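Local coordinates for ThermoDBP-single stranded DNA binding protein (Thermoproteus tenax, PDB 3TEK) that binds single-stranded DNA, probably in place of the canonical single-stranded DNA-binding protein in this archaeal lineage, at residues P50-V60 / F85-L96. Numbering follows the deposited sequence.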
ATOM      1  N   PRO A  50     -12.062  -5.354   2.027  1.00 87.21           N
ATOM      2  CA  PRO A  50     -10.643  -5.409   1.729  1.00 83.35           C
ATOM      3  C   PRO A  50      -9.825  -4.783   2.853  1.00 80.88           C
ATOM      4  O   PRO A  50     -10.089  -3.653   3.268  1.00 81.84           O
ATOM      5  CB  PRO A  50     -10.523  -4.583   0.449  1.00 83.48           C
ATOM      6  CG  PRO A  50     -11.801  -4.751  -0.213  1.00 84.59           C
ATOM      7  CD  PRO A  50     -12.817  -4.793   0.893  1.00 86.50           C
ATOM      8  N   GLU A  51      -8.844  -5.532   3.341  1.00 65.20           N
ATOM      9  CA  GLU A  51      -7.958  -5.042   4.394  1.00 62.93           C
ATOM     10  C   GLU A  51      -7.040  -3.955   3.836  1.00 54.97           C
ATOM     11  O   GLU A  51      -6.527  -3.128   4.581  1.00 52.05           O
ATOM     12  CB  GLU A  51      -7.130  -6.192   4.961  1.00 68.56           C
ATOM     13  CG  GLU A  51      -6.714  -6.007   6.406  1.00 73.30           C
ATOM     14  CD  GLU A  51      -6.038  -7.243   6.984  1.00 79.04           C
ATOM     15  OE1 GLU A  51      -5.405  -7.112   8.056  1.00 81.79           O
ATOM     16  OE2 GLU A  51      -6.141  -8.336   6.370  1.00 81.88           O
ATOM     17  N   PHE A  52      -6.869  -3.974   2.517  1.00 50.07           N
ATOM     18  CA  PHE A  52      -5.968  -3.077   1.810  1.00 47.50           C
ATOM     19  C   PHE A  52      -5.986  -1.654   2.348  1.00 44.99           C
ATOM     20  O   PHE A  52      -4.936  -1.081   2.634  1.00 42.77           O
ATOM     21  CB  PHE A  52      -6.314  -3.028   0.335  1.00 46.38           C
ATOM     22  CG  PHE A  52      -5.433  -2.110  -0.446  1.00 47.05           C
ATOM     23  CD1 PHE A  52      -4.245  -2.571  -1.000  1.00 48.66           C
ATOM     24  CD2 PHE A  52      -5.765  -0.780  -0.614  1.00 46.69           C
ATOM     25  CE1 PHE A  52      -3.427  -1.723  -1.734  1.00 47.53           C
ATOM     26  CE2 PHE A  52      -4.940   0.071  -1.332  1.00 48.44           C
ATOM     27  CZ  PHE A  52      -3.769  -0.403  -1.886  1.00 47.95           C
ATOM     28  N   PHE A  53      -7.185  -1.101   2.463  1.00 45.11           N
ATOM     29  CA  PHE A  53      -7.364   0.320   2.768  1.00 47.36           C
ATOM     30  C   PHE A  53      -6.973   0.689   4.188  1.00 47.23           C
ATOM     31  O   PHE A  53      -6.354   1.733   4.434  1.00 45.80           O
ATOM     32  CB  PHE A  53      -8.803   0.726   2.437  1.00 47.08           C
ATOM     33  CG  PHE A  53      -9.064   0.748   0.956  1.00 47.25           C
ATOM     34  CD1 PHE A  53      -8.502   1.742   0.169  1.00 47.64           C
ATOM     35  CD2 PHE A  53      -9.789  -0.247   0.341  1.00 48.36           C
ATOM     36  CE1 PHE A  53      -8.712   1.767  -1.208  1.00 46.80           C
ATOM     37  CE2 PHE A  53      -9.999  -0.235  -1.041  1.00 47.54           C
ATOM     38  CZ  PHE A  53      -9.447   0.752  -1.808  1.00 48.13           C
ATOM     39  N   LYS A  54      -7.308  -0.211   5.104  1.00 50.46           N
ATOM     40  CA  LYS A  54      -6.925  -0.116   6.497  1.00 53.94           C
ATOM     41  C   LYS A  54      -5.415  -0.181   6.641  1.00 52.15           C
ATOM     42  O   LYS A  54      -4.816   0.592   7.398  1.00 50.54           O
ATOM     43  CB  LYS A  54      -7.563  -1.267   7.279  1.00 60.00           C
ATOM     44  CG  LYS A  54      -7.613  -1.060   8.772  1.00 67.64           C
ATOM     45  CD  LYS A  54      -8.324  -2.256   9.511  1.00 73.57           C
ATOM     46  CE  LYS A  54      -9.735  -2.550   8.968  1.00 77.61           C
ATOM     47  NZ  LYS A  54     -10.829  -1.628   9.444  1.00 80.81           N
ATOM     48  N   LEU A  55      -4.797  -1.110   5.906  1.00 49.62           N
ATOM     49  CA  LEU A  55      -3.347  -1.241   5.924  1.00 49.24           C
ATOM     50  C   LEU A  55      -2.703   0.024   5.326  1.00 47.41           C
ATOM     51  O   LEU A  55      -1.767   0.586   5.894  1.00 47.16           O
ATOM     52  CB  LEU A  55      -2.901  -2.513   5.180  1.00 51.11           C
ATOM     53  CG  LEU A  55      -3.440  -3.845   5.799  1.00 53.65           C
ATOM     54  CD1 LEU A  55      -3.153  -5.048   4.897  1.00 53.05           C
ATOM     55  CD2 LEU A  55      -2.931  -4.099   7.225  1.00 54.55           C
ATOM     56  N   LEU A  56      -3.232   0.475   4.192  1.00 43.79           N
ATOM     57  CA  LEU A  56      -2.637   1.610   3.496  1.00 43.39           C
ATOM     58  C   LEU A  56      -2.703   2.878   4.370  1.00 42.39           C
ATOM     59  O   LEU A  56      -1.751   3.649   4.459  1.00 40.40           O
ATOM     60  CB  LEU A  56      -3.354   1.846   2.165  1.00 43.07           C
ATOM     61  CG  LEU A  56      -2.987   3.095   1.397  1.00 44.17           C
ATOM     62  CD1 LEU A  56      -1.594   2.927   0.866  1.00 45.93           C
ATOM     63  CD2 LEU A  56      -3.920   3.316   0.250  1.00 43.87           C
ATOM     64  N   PHE A  57      -3.845   3.063   5.005  1.00 45.41           N
ATOM     65  CA  PHE A  57      -4.113   4.252   5.805  1.00 45.90           C
ATOM     66  C   PHE A  57      -3.246   4.331   7.038  1.00 45.88           C
ATOM     67  O   PHE A  57      -2.777   5.404   7.395  1.00 47.18           O
ATOM     68  CB  PHE A  57      -5.590   4.317   6.182  1.00 48.82           C
ATOM     69  CG  PHE A  57      -6.472   4.884   5.081  1.00 51.23           C
ATOM     70  CD1 PHE A  57      -6.245   4.575   3.745  1.00 50.35           C
ATOM     71  CD2 PHE A  57      -7.534   5.725   5.388  1.00 56.72           C
ATOM     72  CE1 PHE A  57      -7.047   5.089   2.723  1.00 50.91           C
ATOM     73  CE2 PHE A  57      -8.358   6.250   4.354  1.00 58.80           C
ATOM     74  CZ  PHE A  57      -8.098   5.913   3.018  1.00 55.48           C
ATOM     75  N   GLY A  58      -3.027   3.189   7.676  1.00 46.90           N
ATOM     76  CA  GLY A  58      -2.085   3.104   8.785  1.00 48.06           C
ATOM     77  C   GLY A  58      -0.676   3.388   8.318  1.00 46.78           C
ATOM     78  O   GLY A  58       0.084   4.084   8.991  1.00 47.51           O
ATOM     79  N   ALA A  59      -0.338   2.882   7.133  1.00 44.54           N
ATOM     80  CA  ALA A  59       0.978   3.141   6.563  1.00 44.10           C
ATOM     81  C   ALA A  59       1.201   4.644   6.309  1.00 41.74           C
ATOM     82  O   ALA A  59       2.264   5.174   6.624  1.00 43.31           O
ATOM     83  CB  ALA A  59       1.195   2.319   5.258  1.00 42.50           C
ATOM     84  N   VAL A  60       0.191   5.325   5.774  1.00 39.61           N
ATOM     85  CA  VAL A  60       0.324   6.764   5.495  1.00 39.80           C
ATOM     86  C   VAL A  60       0.387   7.576   6.775  1.00 40.27           C
ATOM     87  O   VAL A  60       1.252   8.442   6.921  1.00 44.19           O
ATOM     88  CB  VAL A  60      -0.797   7.213   4.564  1.00 38.46           C
ATOM     89  CG1 VAL A  60      -0.834   8.706   4.417  1.00 38.56           C
ATOM     90  CG2 VAL A  60      -0.626   6.465   3.195  1.00 37.18           C
ATOM     91  N   PHE A  85      -6.620  12.252  -2.271  1.00 40.50           N
ATOM     92  CA  PHE A  85      -6.143  11.062  -1.535  1.00 42.46           C
ATOM     93  C   PHE A  85      -7.048   9.870  -1.724  1.00 43.13           C
ATOM     94  O   PHE A  85      -6.563   8.764  -1.947  1.00 42.72           O
ATOM     95  CB  PHE A  85      -6.001  11.338  -0.064  1.00 42.49           C
ATOM     96  CG  PHE A  85      -5.405  10.198   0.731  1.00 41.99           C
ATOM     97  CD1 PHE A  85      -4.068   9.866   0.603  1.00 42.01           C
ATOM     98  CD2 PHE A  85      -6.178   9.495   1.632  1.00 42.88           C
ATOM     99  CE1 PHE A  85      -3.504   8.818   1.355  1.00 43.36           C
ATOM    100  CE2 PHE A  85      -5.626   8.448   2.406  1.00 43.96           C
ATOM    101  CZ  PHE A  85      -4.295   8.116   2.269  1.00 43.46           C
ATOM    102  N   ARG A  86      -8.359  10.089  -1.654  1.00 44.42           N
ATOM    103  CA  ARG A  86      -9.300   8.970  -1.785  1.00 45.38           C
ATOM    104  C   ARG A  86      -9.216   8.389  -3.192  1.00 43.45           C
ATOM    105  O   ARG A  86      -9.171   7.165  -3.374  1.00 40.80           O
ATOM    106  CB  ARG A  86     -10.750   9.387  -1.475  1.00 50.21           C
ATOM    107  CG  ARG A  86     -11.045   9.809  -0.039  1.00 55.10           C
ATOM    108  CD  ARG A  86     -11.092   8.614   0.915  1.00 63.81           C
ATOM    109  NE  ARG A  86     -11.115   9.054   2.324  1.00 70.62           N
ATOM    110  CZ  ARG A  86     -12.168   9.012   3.150  1.00 75.47           C
ATOM    111  NH1 ARG A  86     -13.353   8.525   2.754  1.00 81.33           N
ATOM    112  NH2 ARG A  86     -12.024   9.458   4.393  1.00 76.37           N
ATOM    113  N   GLU A  87      -9.194   9.268  -4.195  1.00 41.91           N
ATOM    114  CA  GLU A  87      -9.101   8.817  -5.594  1.00 42.23           C
ATOM    115  C   GLU A  87      -7.788   8.069  -5.899  1.00 41.77           C
ATOM    116  O   GLU A  87      -7.799   7.022  -6.538  1.00 42.82           O
ATOM    117  CB  GLU A  87      -9.231   9.998  -6.548  1.00 42.58           C
ATOM    118  CG  GLU A  87      -8.868   9.665  -7.994  1.00 43.58           C
ATOM    119  CD  GLU A  87      -9.738   8.549  -8.543  1.00 46.21           C
ATOM    120  OE1 GLU A  87     -10.828   8.323  -7.953  1.00 47.18           O
ATOM    121  OE2 GLU A  87      -9.342   7.884  -9.546  1.00 46.37           O
ATOM    122  N   THR A  88      -6.665   8.620  -5.471  1.00 39.97           N
ATOM    123  CA  THR A  88      -5.370   8.007  -5.762  1.00 39.78           C
ATOM    124  C   THR A  88      -5.129   6.740  -4.927  1.00 41.31           C
ATOM    125  O   THR A  88      -4.469   5.834  -5.394  1.00 41.16           O
ATOM    126  CB  THR A  88      -4.180   9.006  -5.681  1.00 39.29           C
ATOM    127  OG1 THR A  88      -4.018   9.538  -4.345  1.00 38.32           O
ATOM    128  CG2 THR A  88      -4.332  10.129  -6.731  1.00 38.55           C
ATOM    129  N   SER A  89      -5.717   6.656  -3.722  1.00 42.49           N
ATOM    130  CA  SER A  89      -5.704   5.398  -2.991  1.00 44.51           C
ATOM    131  C   SER A  89      -6.525   4.319  -3.724  1.00 44.10           C
ATOM    132  O   SER A  89      -6.109   3.154  -3.810  1.00 44.62           O
ATOM    133  CB  SER A  89      -6.147   5.612  -1.530  1.00 46.70           C
ATOM    134  OG  SER A  89      -7.535   5.852  -1.500  1.00 53.96           O
ATOM    135  N   ARG A  90      -7.646   4.704  -4.323  1.00 42.87           N
ATOM    136  CA  ARG A  90      -8.401   3.764  -5.157  1.00 45.22           C
ATOM    137  C   ARG A  90      -7.644   3.334  -6.400  1.00 44.95           C
ATOM    138  O   ARG A  90      -7.793   2.205  -6.825  1.00 45.48           O
ATOM    139  CB  ARG A  90      -9.755   4.337  -5.579  1.00 46.74           C
ATOM    140  CG  ARG A  90     -10.780   4.267  -4.481  1.00 48.45           C
ATOM    141  CD  ARG A  90     -11.356   2.773  -4.476  1.00 49.77           C
ATOM    142  NE  ARG A  90     -12.237   2.455  -3.349  1.00 50.38           N
ATOM    143  CZ  ARG A  90     -12.811   1.264  -3.146  1.00 53.27           C
ATOM    144  NH1 ARG A  90     -12.622   0.242  -3.984  1.00 51.83           N
ATOM    145  NH2 ARG A  90     -13.590   1.090  -2.089  1.00 54.66           N
ATOM    146  N   GLU A  91      -6.864   4.251  -6.982  1.00 47.37           N
ATOM    147  CA  GLU A  91      -6.101   3.953  -8.199  1.00 47.96           C
ATOM    148  C   GLU A  91      -4.977   2.989  -7.876  1.00 46.74           C
ATOM    149  O   GLU A  91      -4.675   2.105  -8.659  1.00 45.79           O
ATOM    150  CB  GLU A  91      -5.551   5.247  -8.835  1.00 49.78           C
ATOM    151  CG  GLU A  91      -6.622   6.061  -9.577  1.00 50.95           C
ATOM    152  CD  GLU A  91      -6.134   7.417 -10.042  1.00 54.01           C
ATOM    153  OE1 GLU A  91      -4.916   7.618 -10.048  1.00 55.69           O
ATOM    154  OE2 GLU A  91      -6.960   8.293 -10.420  1.00 57.61           O
ATOM    155  N   LEU A  92      -4.368   3.163  -6.702  1.00 46.05           N
ATOM    156  CA  LEU A  92      -3.392   2.204  -6.178  1.00 46.08           C
ATOM    157  C   LEU A  92      -3.981   0.805  -5.954  1.00 44.49           C
ATOM    158  O   LEU A  92      -3.355  -0.210  -6.295  1.00 42.53           O
ATOM    159  CB  LEU A  92      -2.810   2.723  -4.859  1.00 47.14           C
ATOM    160  CG  LEU A  92      -1.804   1.824  -4.167  1.00 48.89           C
ATOM    161  CD1 LEU A  92      -0.647   1.443  -5.104  1.00 49.58           C
ATOM    162  CD2 LEU A  92      -1.317   2.544  -2.864  1.00 48.26           C
ATOM    163  N   PHE A  93      -5.165   0.763  -5.352  1.00 43.23           N
ATOM    164  CA  PHE A  93      -5.831  -0.495  -5.050  1.00 43.19           C
ATOM    165  C   PHE A  93      -6.133  -1.254  -6.350  1.00 44.97           C
ATOM    166  O   PHE A  93      -5.837  -2.444  -6.474  1.00 42.53           O
ATOM    167  CB  PHE A  93      -7.112  -0.213  -4.269  1.00 43.74           C
ATOM    168  CG  PHE A  93      -8.014  -1.419  -4.081  1.00 46.01           C
ATOM    169  CD1 PHE A  93      -7.744  -2.369  -3.104  1.00 47.27           C
ATOM    170  CD2 PHE A  93      -9.172  -1.564  -4.848  1.00 47.64           C
ATOM    171  CE1 PHE A  93      -8.618  -3.476  -2.899  1.00 48.31           C
ATOM    172  CE2 PHE A  93     -10.040  -2.645  -4.646  1.00 48.73           C
ATOM    173  CZ  PHE A  93      -9.751  -3.596  -3.674  1.00 49.38           C
ATOM    174  N   ASP A  94      -6.703  -0.540  -7.314  1.00 46.72           N
ATOM    175  CA  ASP A  94      -7.041  -1.125  -8.615  1.00 50.98           C
ATOM    176  C   ASP A  94      -5.812  -1.565  -9.390  1.00 50.64           C
ATOM    177  O   ASP A  94      -5.816  -2.627  -9.971  1.00 50.41           O
ATOM    178  CB  ASP A  94      -7.825  -0.138  -9.483  1.00 54.01           C
ATOM    179  CG  ASP A  94      -9.271  -0.033  -9.069  1.00 59.78           C
ATOM    180  OD1 ASP A  94      -9.636  -0.601  -8.005  1.00 59.92           O
ATOM    181  OD2 ASP A  94     -10.061   0.612  -9.812  1.00 64.68           O
ATOM    182  N   GLY A  95      -4.779  -0.727  -9.400  1.00 48.57           N
ATOM    183  CA  GLY A  95      -3.556  -1.042 -10.093  1.00 47.18           C
ATOM    184  C   GLY A  95      -2.838  -2.238  -9.486  1.00 48.04           C
ATOM    185  O   GLY A  95      -2.330  -3.084 -10.222  1.00 46.29           O
ATOM    186  N   LEU A  96      -2.770  -2.302  -8.154  1.00 47.13           N
ATOM    187  CA  LEU A  96      -2.142  -3.442  -7.476  1.00 47.47           C
ATOM    188  C   LEU A  96      -2.921  -4.732  -7.665  1.00 48.63           C
ATOM    189  O   LEU A  96      -2.326  -5.776  -7.880  1.00 45.40           O
ATOM    190  CB  LEU A  96      -1.980  -3.209  -5.990  1.00 50.39           C
ATOM    191  CG  LEU A  96      -0.596  -2.732  -5.514  1.00 54.10           C
ATOM    192  CD1 LEU A  96      -0.708  -2.207  -4.085  1.00 54.37           C
ATOM    193  CD2 LEU A  96       0.485  -3.834  -5.621  1.00 52.13           C
TER
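Phe-52 and Phe-53 meet Phe-93 where helices 52-60 and 85-96 cross at 124° between their N-to-C directions, their axes 11.1 Å from each other at closest approach. Three phenylalanine rings form an aromatic cluster here. Phe-93 turns its edge to a face of Phe-52, with the planes at 64°, and Phe-93 CD1 lies 3.5 Å from Phe-52 CG. One face of Phe-93 is covered by the end of the Phe-53 ring, with Phe-53 CZ 3.5 Å from Phe-93 CG. Phe-52 swings its CG anti to the backbone N (chi1 179°), which sends the ring across to the other helix. There its rim meets leucines: Phe-52 CE1 is 3.6 Å from Leu-96 CD1, and Phe-52 CZ touches Leu-92 CG. On the outer side, the guanidinium of Arg-90 lays one face over the end of the Phe-53 ring, with Arg-90 NE 3.6 Å from Phe-53 CZ. The Arg-90 chain bends at chi2, and this brings the group back to the ring. Farther along, Leu-56 CD2 packs on Ser-89 CB at 3.7 Å. Ser-89 OG is turned back to its own helix and donates a hydrogen bond to Arg-86 O. Phe-85 CE2 lies over a face of Phe-57, 3.6 Å from Phe-57 CZ, while Phe-85 CE1 and CZ reach both methyls of Val-60. No hydrogen bond joins the two segments. Leu-56 and Leu-92 also touch Leu-122 of strand 116-124, and Trp-30 meets Phe-52 edge-to-face. The contact belongs to an alpha+beta arrangement in which helices 52-68 and 83-108 pack against each other and on the four-stranded antiparallel sheet, sharing its hydrophobic core.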